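Local structure of Lmaj004091aaa (Leishmania major, 1XTP) at residues A[168-180]-A[211-225]. The protein probably transfers methyl groups from S-adenosyl-L-methionine to the N-terminal amino group of proteins that begin with X-Pro-Lys. Numbering follows the deposited sequence.
Sequences AIYLTDADFVKFF and DSSLTRSDIHYKRLF. With SAI (S-adenosyl-L-homoselenocysteine), chain B.
All three guanidinium nitrogens of Arg216 donate to the turn 168-171 and to the first residue of the helix that follows. Its NE and NH2 converge side-on on a single oxygen, Asp173 OD1, met nearly along its C-O axis, with NE at 2.7 Å. NH2 also donates to Leu171 O at 2.8 Å, while NH1 reaches Ala168 O at 3.1 Å from above that carbonyl's plane. The chain of Arg216, extended from CG to NE, carries the flat group between Leu214 CD2 over one face and Phe176 CD2 over the opposite face, toward its rim; packing and in-plane bonds together hold the group flat. Asp173 OD2 takes a nearly straight bond from His220 NE2 (2.9 Å, 166°), the imidazole standing almost perpendicular to the carboxylate; one carboxylate thus ties down both basic side chains, which probably keeps it ionised.

Farther along, helices 173-180 and 218-225 cross at -55°. Phe176, its CG anti to the backbone N (chi1 -175°), lies between Leu224 CD1, centred over one face in a CH-pi contact, and Phe180 CE1 on the opposite face; Phe225 CE1 meets its edge.

At the other end, Leu214 N donates to Ile169 O (2.8 Å). Tyr170 OH donates to Asp211 OD2 at 2.8 Å from above the carboxylate plane and is also bonded by Trp57 NE1. The two bonds at OH help to set the ring, one face of which lies against C8 of the adenine of S-adenosyl-L-homoselenocysteine (3.5 Å from CD2). Tyr170 thus forms part of the cofactor-pocket wall just after strand 159-165 in this Rossmann-like methyltransferase fold, here backed by the hairpin strand 213-215 of a separate small sheet.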
# COMPACT_ATOMS: atom_id res chain seq x y z
N ALA A 168 0.60 1.62 1.79
CA ALA A 168 1.19 1.05 3.01
C ALA A 168 2.35 1.89 3.56
O ALA A 168 2.86 1.62 4.64
CB ALA A 168 1.61 -0.36 2.78
N ILE A 169 2.77 2.91 2.82
CA ILE A 169 3.72 3.91 3.29
C ILE A 169 3.21 4.71 4.50
O ILE A 169 4.01 5.24 5.27
CB ILE A 169 4.13 4.91 2.15
CG1 ILE A 169 2.91 5.69 1.61
CG2 ILE A 169 4.80 4.16 0.99
CD1 ILE A 169 3.28 6.87 0.74
N TYR A 170 1.89 4.76 4.68
CA TYR A 170 1.25 5.49 5.78
C TYR A 170 1.10 4.67 7.07
O TYR A 170 0.85 5.24 8.12
CB TYR A 170 -0.12 6.01 5.33
CG TYR A 170 0.01 6.95 4.17
CD1 TYR A 170 0.64 8.16 4.33
CD2 TYR A 170 -0.42 6.59 2.89
CE1 TYR A 170 0.82 9.03 3.26
CE2 TYR A 170 -0.28 7.45 1.81
CZ TYR A 170 0.36 8.66 2.00
OH TYR A 170 0.56 9.54 0.97
N LEU A 171 1.27 3.36 6.97
CA LEU A 171 1.20 2.48 8.12
C LEU A 171 2.48 2.48 8.94
O LEU A 171 3.57 2.46 8.38
CB LEU A 171 0.88 1.04 7.69
CG LEU A 171 -0.48 0.75 7.06
CD1 LEU A 171 -0.48 -0.62 6.36
CD2 LEU A 171 -1.62 0.83 8.10
N THR A 172 2.35 2.49 10.27
CA THR A 172 3.50 2.15 11.12
C THR A 172 3.87 0.71 10.84
O THR A 172 3.07 -0.04 10.30
CB THR A 172 3.22 2.28 12.59
OG1 THR A 172 2.29 1.27 13.02
CG2 THR A 172 2.66 3.66 12.90
N ASP A 173 5.07 0.29 11.23
CA ASP A 173 5.45 -1.11 11.00
C ASP A 173 4.57 -2.06 11.79
O ASP A 173 4.24 -3.16 11.30
CB ASP A 173 6.91 -1.35 11.40
CG ASP A 173 7.90 -0.88 10.36
OD1 ASP A 173 7.50 -0.44 9.27
OD2 ASP A 173 9.10 -0.93 10.66
N ALA A 174 4.26 -1.69 13.04
CA ALA A 174 3.37 -2.47 13.88
C ALA A 174 2.03 -2.69 13.20
O ALA A 174 1.52 -3.81 13.21
CB ALA A 174 3.16 -1.77 15.25
N ASP A 175 1.47 -1.63 12.61
CA ASP A 175 0.15 -1.71 11.98
C ASP A 175 0.21 -2.38 10.61
O ASP A 175 -0.78 -2.98 10.20
CB ASP A 175 -0.49 -0.33 11.88
CG ASP A 175 -0.95 0.19 13.24
OD1 ASP A 175 -1.05 -0.62 14.19
OD2 ASP A 175 -1.23 1.39 13.37
N PHE A 176 1.35 -2.27 9.94
CA PHE A 176 1.67 -2.97 8.67
C PHE A 176 1.60 -4.46 8.96
O PHE A 176 0.87 -5.19 8.31
CB PHE A 176 3.07 -2.55 8.19
CG PHE A 176 3.48 -3.09 6.82
CD1 PHE A 176 3.70 -4.45 6.61
CD2 PHE A 176 3.68 -2.21 5.75
CE1 PHE A 176 4.09 -4.94 5.37
CE2 PHE A 176 4.11 -2.70 4.48
CZ PHE A 176 4.29 -4.05 4.30
N VAL A 177 2.34 -4.90 9.98
CA VAL A 177 2.31 -6.30 10.37
C VAL A 177 0.87 -6.77 10.65
O VAL A 177 0.41 -7.74 10.03
CB VAL A 177 3.27 -6.59 11.56
CG1 VAL A 177 3.05 -8.01 12.13
CG2 VAL A 177 4.72 -6.42 11.10
N LYS A 178 0.18 -6.09 11.56
CA LYS A 178 -1.23 -6.39 11.88
C LYS A 178 -2.13 -6.45 10.66
O LYS A 178 -2.91 -7.39 10.51
CB LYS A 178 -1.80 -5.34 12.84
CG LYS A 178 -1.43 -5.58 14.30
CD LYS A 178 -1.41 -4.28 15.12
N PHE A 179 -2.04 -5.44 9.81
CA PHE A 179 -2.95 -5.34 8.69
C PHE A 179 -2.75 -6.44 7.66
O PHE A 179 -3.72 -6.93 7.12
CB PHE A 179 -2.85 -3.98 8.01
CG PHE A 179 -3.89 -3.78 6.96
CD1 PHE A 179 -5.23 -3.72 7.31
CD2 PHE A 179 -3.54 -3.69 5.62
CE1 PHE A 179 -6.20 -3.56 6.34
CE2 PHE A 179 -4.50 -3.51 4.65
CZ PHE A 179 -5.83 -3.46 5.00
N PHE A 180 -1.51 -6.84 7.39
CA PHE A 180 -1.25 -7.86 6.37
C PHE A 180 -1.73 -9.24 6.82
O PHE A 180 -2.24 -10.02 6.00
CB PHE A 180 0.22 -7.87 5.97
CG PHE A 180 0.55 -6.88 4.88
CD1 PHE A 180 0.41 -5.51 5.09
CD2 PHE A 180 1.00 -7.32 3.63
CE1 PHE A 180 0.71 -4.58 4.09
CE2 PHE A 180 1.32 -6.40 2.62
CZ PHE A 180 1.16 -5.02 2.85
N ASP A 211 4.04 14.31 3.91
CA ASP A 211 2.77 13.58 4.01
C ASP A 211 2.72 12.54 5.14
O ASP A 211 1.75 11.79 5.24
CB ASP A 211 2.42 12.95 2.66
CG ASP A 211 3.27 11.74 2.32
OD1 ASP A 211 4.30 11.48 2.99
OD2 ASP A 211 2.89 11.04 1.36
N SER A 212 3.76 12.48 5.97
CA SER A 212 3.82 11.59 7.14
C SER A 212 3.73 10.12 6.75
O SER A 212 2.76 9.42 7.09
CB SER A 212 2.75 11.95 8.19
OG SER A 212 3.03 11.36 9.46
N SER A 213 4.75 9.66 6.02
CA SER A 213 4.80 8.32 5.46
C SER A 213 6.25 7.86 5.36
O SER A 213 7.17 8.67 5.54
CB SER A 213 4.20 8.36 4.05
OG SER A 213 5.01 9.13 3.17
N LEU A 214 6.48 6.59 5.04
CA LEU A 214 7.87 6.21 4.77
C LEU A 214 8.01 5.17 3.66
O LEU A 214 7.13 4.33 3.44
CB LEU A 214 8.60 5.75 6.05
CG LEU A 214 8.44 4.29 6.40
CD1 LEU A 214 9.37 3.86 7.51
CD2 LEU A 214 6.98 4.03 6.76
N THR A 215 9.13 5.26 2.98
CA THR A 215 9.52 4.32 1.95
C THR A 215 10.49 3.36 2.60
O THR A 215 11.40 3.78 3.33
CB THR A 215 10.21 5.05 0.80
OG1 THR A 215 9.32 6.03 0.29
CG2 THR A 215 10.62 4.08 -0.34
N ARG A 216 10.27 2.08 2.35
CA ARG A 216 11.05 1.04 2.96
C ARG A 216 11.77 0.24 1.88
O ARG A 216 11.38 0.29 0.71
CB ARG A 216 10.14 0.09 3.74
CG ARG A 216 9.27 0.74 4.80
CD ARG A 216 8.37 -0.36 5.42
NE ARG A 216 7.56 0.04 6.57
CZ ARG A 216 6.29 0.48 6.51
NH1 ARG A 216 5.68 0.69 5.35
NH2 ARG A 216 5.65 0.78 7.62
N SER A 217 12.80 -0.50 2.29
CA SER A 217 13.52 -1.41 1.39
C SER A 217 12.81 -2.75 1.27
O SER A 217 12.00 -3.14 2.13
CB SER A 217 14.93 -1.64 1.91
OG SER A 217 14.89 -2.28 3.18
N ASP A 218 13.13 -3.47 0.20
CA ASP A 218 12.66 -4.85 0.03
C ASP A 218 12.91 -5.74 1.26
O ASP A 218 12.07 -6.56 1.63
CB ASP A 218 13.38 -5.47 -1.18
CG ASP A 218 12.94 -6.88 -1.42
OD1 ASP A 218 11.76 -7.04 -1.79
OD2 ASP A 218 13.73 -7.81 -1.22
N ILE A 219 14.10 -5.62 1.85
CA ILE A 219 14.47 -6.39 3.05
C ILE A 219 13.59 -5.98 4.24
O ILE A 219 13.16 -6.82 5.02
CB ILE A 219 15.98 -6.21 3.35
CG1 ILE A 219 16.75 -7.14 2.42
CG2 ILE A 219 16.34 -6.55 4.81
CD1 ILE A 219 18.24 -7.08 2.59
N HIS A 220 13.28 -4.69 4.32
CA HIS A 220 12.38 -4.15 5.35
C HIS A 220 10.97 -4.73 5.16
O HIS A 220 10.39 -5.26 6.11
CB HIS A 220 12.40 -2.62 5.28
CG HIS A 220 11.79 -1.93 6.45
ND1 HIS A 220 12.02 -0.60 6.72
CD2 HIS A 220 10.92 -2.36 7.40
CE1 HIS A 220 11.34 -0.24 7.79
NE2 HIS A 220 10.67 -1.29 8.23
N TYR A 221 10.42 -4.67 3.95
CA TYR A 221 9.10 -5.30 3.65
C TYR A 221 9.03 -6.79 4.05
O TYR A 221 8.05 -7.26 4.63
CB TYR A 221 8.74 -5.18 2.15
CG TYR A 221 8.46 -3.77 1.71
CD1 TYR A 221 7.51 -2.99 2.39
CD2 TYR A 221 9.16 -3.18 0.66
CE1 TYR A 221 7.26 -1.68 2.00
CE2 TYR A 221 8.92 -1.86 0.27
CZ TYR A 221 7.97 -1.11 0.95
OH TYR A 221 7.69 0.20 0.59
N LYS A 222 10.10 -7.51 3.73
CA LYS A 222 10.16 -8.95 3.94
C LYS A 222 10.27 -9.31 5.41
O LYS A 222 9.73 -10.34 5.86
CB LYS A 222 11.31 -9.54 3.12
CG LYS A 222 10.93 -9.66 1.65
CD LYS A 222 12.11 -9.80 0.75
CE LYS A 222 11.65 -10.32 -0.62
NZ LYS A 222 12.72 -10.32 -1.65
N ARG A 223 10.98 -8.46 6.16
CA ARG A 223 10.98 -8.56 7.61
C ARG A 223 9.55 -8.46 8.11
O ARG A 223 9.10 -9.30 8.90
CB ARG A 223 11.84 -7.45 8.22
CG ARG A 223 12.15 -7.63 9.70
CD ARG A 223 13.20 -6.63 10.21
NE ARG A 223 14.55 -6.92 9.69
CZ ARG A 223 15.67 -6.33 10.09
NH1 ARG A 223 15.64 -5.40 11.03
NH2 ARG A 223 16.82 -6.69 9.55
N LEU A 224 8.80 -7.48 7.59
CA LEU A 224 7.41 -7.28 8.00
C LEU A 224 6.53 -8.44 7.52
O LEU A 224 5.67 -8.89 8.26
CB LEU A 224 6.87 -5.92 7.52
CG LEU A 224 7.66 -4.68 7.96
CD1 LEU A 224 7.24 -3.42 7.21
CD2 LEU A 224 7.53 -4.47 9.46
N PHE A 225 6.74 -8.95 6.30
CA PHE A 225 5.96 -10.09 5.84
C PHE A 225 6.17 -11.30 6.73
O PHE A 225 5.23 -12.03 7.03
CB PHE A 225 6.33 -10.53 4.42
CG PHE A 225 6.15 -9.48 3.37
CD1 PHE A 225 5.16 -8.51 3.48
CD2 PHE A 225 6.95 -9.49 2.24
CE1 PHE A 225 5.01 -7.53 2.47
CE2 PHE A 225 6.80 -8.53 1.24
CZ PHE A 225 5.84 -7.55 1.37
N SAI B . -4.22 3.38 -4.18
CA SAI B . -4.73 4.50 -5.02
CB SAI B . -4.47 5.82 -4.34
CG SAI B . -3.02 6.18 -4.08
SE SAI B . -2.92 7.93 -3.19
C SAI B . -4.05 4.57 -6.38
O SAI B . -2.98 3.99 -6.58
OXT SAI B . -4.54 5.23 -7.30
C5' SAI B . -2.81 7.25 -1.34
C4' SAI B . -4.18 7.05 -0.69
O4' SAI B . -3.98 6.47 0.57
C3' SAI B . -4.96 8.33 -0.43
O3' SAI B . -6.26 8.22 -0.94
C2' SAI B . -5.03 8.48 1.07
O2' SAI B . -6.24 9.09 1.51
C1' SAI B . -4.92 7.03 1.46
N9 SAI B . -4.49 6.80 2.83
C8 SAI B . -3.66 7.59 3.59
N7 SAI B . -3.51 7.00 4.78
C5 SAI B . -4.23 5.84 4.79
C6 SAI B . -4.41 4.85 5.75
N6 SAI B . -3.83 4.97 6.94
N1 SAI B . -5.22 3.76 5.46
C2 SAI B . -5.85 3.65 4.23
N3 SAI B . -5.65 4.63 3.28
C4 SAI B . -4.85 5.69 3.55
O HOH W 1 -0.01 7.80 7.97